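Local coordinates for beta-hexosaminidase LpqI (Mycobacterium tuberculosis H37Rv, PDB 6GFV), which removes terminal beta-1,4-linked N-acetylglucosamine from peptidoglycan fragments, a family 3 glycoside hydrolase step in the recycling of the mycobacterial cell wall, at residues A[326-329]-A[330-334]. Numbering follows the deposited sequence.
Sequences VDRS and VVRVA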
loop_
_atom_site.group_PDB
_atom_site.type_symbol
_atom_site.label_atom_id
_atom_site.label_comp_id
_atom_site.label_asym_id
_atom_site.label_seq_id
_atom_site.Cartn_x
_atom_site.Cartn_y
_atom_site.Cartn_z
ATOM N N VAL A 326 5.507 17.265 -1.866
ATOM C CA VAL A 326 4.616 17.011 -0.738
ATOM C C VAL A 326 3.156 17.375 -1.051
ATOM O O VAL A 326 2.246 16.596 -0.786
ATOM C CB VAL A 326 5.082 17.787 0.507
ATOM C CG1 VAL A 326 4.088 17.646 1.645
ATOM C CG2 VAL A 326 6.449 17.299 0.940
ATOM N N ASP A 327 2.935 18.548 -1.629
ATOM C CA ASP A 327 1.579 18.972 -1.962
ATOM C C ASP A 327 0.899 18.020 -2.948
ATOM O O ASP A 327 -0.280 17.716 -2.794
ATOM C CB ASP A 327 1.573 20.387 -2.545
ATOM C CG ASP A 327 1.823 21.458 -1.505
ATOM O OD1 ASP A 327 1.821 21.150 -0.296
ATOM O OD2 ASP A 327 2.018 22.623 -1.907
ATOM N N ARG A 328 1.639 17.567 -3.958
ATOM C CA ARG A 328 1.095 16.677 -4.976
ATOM C C ARG A 328 0.624 15.349 -4.373
ATOM O O ARG A 328 -0.405 14.821 -4.752
ATOM C CB ARG A 328 2.140 16.410 -6.064
ATOM C CG ARG A 328 1.558 16.010 -7.402
ATOM C CD ARG A 328 2.635 15.912 -8.501
ATOM N NE ARG A 328 3.449 17.121 -8.641
ATOM C CZ ARG A 328 4.760 17.178 -8.410
ATOM N NH1 ARG A 328 5.427 16.094 -8.037
ATOM N NH2 ARG A 328 5.413 18.319 -8.561
ATOM N N SER A 329 1.405 14.819 -3.446
ATOM C CA SER A 329 1.037 13.597 -2.753
ATOM C C SER A 329 -0.127 13.812 -1.783
ATOM O O SER A 329 -0.970 12.937 -1.644
ATOM C CB SER A 329 2.239 13.024 -2.014
ATOM O OG SER A 329 3.148 12.438 -2.921
ATOM N N VAL A 330 -0.178 14.963 -1.118
ATOM C CA VAL A 330 -1.309 15.253 -0.238
ATOM C C VAL A 330 -2.628 15.286 -1.013
ATOM O O VAL A 330 -3.660 14.844 -0.511
ATOM C CB VAL A 330 -1.139 16.591 0.535
ATOM C CG1 VAL A 330 -2.445 16.984 1.226
ATOM C CG2 VAL A 330 -0.017 16.476 1.561
ATOM N N VAL A 331 -2.584 15.769 -2.249
ATOM C CA VAL A 331 -3.781 15.816 -3.088
ATOM C C VAL A 331 -4.217 14.412 -3.484
ATOM O O VAL A 331 -5.402 14.106 -3.507
ATOM C CB VAL A 331 -3.555 16.682 -4.362
ATOM C CG1 VAL A 331 -4.740 16.575 -5.316
ATOM C CG2 VAL A 331 -3.302 18.135 -3.975
ATOM N N ARG A 332 -3.249 13.554 -3.769
ATOM C CA ARG A 332 -3.544 12.175 -4.120
ATOM C C ARG A 332 -4.178 11.427 -2.952
ATOM O O ARG A 332 -5.079 10.619 -3.139
ATOM C CB ARG A 332 -2.273 11.455 -4.581
ATOM C CG ARG A 332 -1.838 11.832 -5.965
ATOM C CD ARG A 332 -0.888 10.814 -6.536
ATOM N NE ARG A 332 -0.287 11.285 -7.778
ATOM C CZ ARG A 332 0.917 11.839 -7.856
ATOM N NH1 ARG A 332 1.653 11.974 -6.772
ATOM N NH2 ARG A 332 1.396 12.235 -9.024
ATOM N N VAL A 333 -3.724 11.711 -1.739
ATOM C CA VAL A 333 -4.256 10.965 -0.617
ATOM C C VAL A 333 -5.653 11.496 -0.256
ATOM O O VAL A 333 -6.533 10.716 0.088
ATOM C CB VAL A 333 -3.283 10.971 0.595
ATOM C CG1 VAL A 333 -1.928 10.427 0.171
ATOM C CG2 VAL A 333 -3.119 12.330 1.174
ATOM N N ALA A 334 -5.888 12.798 -0.415
ATOM C CA ALA A 334 -7.235 13.323 -0.209
ATOM C C ALA A 334 -8.233 12.657 -1.162
ATOM O O ALA A 334 -9.334 12.285 -0.758
ATOM C CB ALA A 334 -7.259 14.844 -0.384
HETATM O O HOH W 1 4.577 13.040 -8.865
#
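Arg-328 and Arg-332, one turn apart on helix 323-337, run side by side in the same direction, yet their guanidinium planes are turned 65° from each other. What meets is a methylene arm and a flat head: CG of Arg-328 lies over one face of the Arg-332 guanidinium, and CD of Arg-328 comes 3.9 Å from NH2 of Arg-332. Arg-328 bends at chi3 (-54°), carrying its own head off to one side, and NE of Arg-328 stays 5.3 Å from NH2 of Arg-332. One water accepts a long bond from each head, 3.3 Å from both NH1 of Arg-328 and NH2 of Arg-332, and lies in the Arg-332 guanidinium plane.

Salt bridges hold the Arg-332 head at two points, NH1 to Asp-295 and NH2 to Asp-262. Asp-295 also bonds OG of Ser-329, which sits at the guanidinium edge, while Asp-327 pairs with Lys-21.

Beneath runs the alpha-helical i to i+4 ladder, from Val-330 N to Val-326 O at 2.9 Å through Val-333 N to Ser-329 O. On the buried side CG1 of Val-326 and CG2 of Val-330 pack at 4.3 Å, and both valines reach helix 18-23. This packing, away from the active site, joins the first and last helices of the TIM-barrel-clan domain.

Two like charges can thus share a helix face: carboxylates probably offset the charge of Arg-332, and the aliphatic part of Arg-328 forms the direct contact.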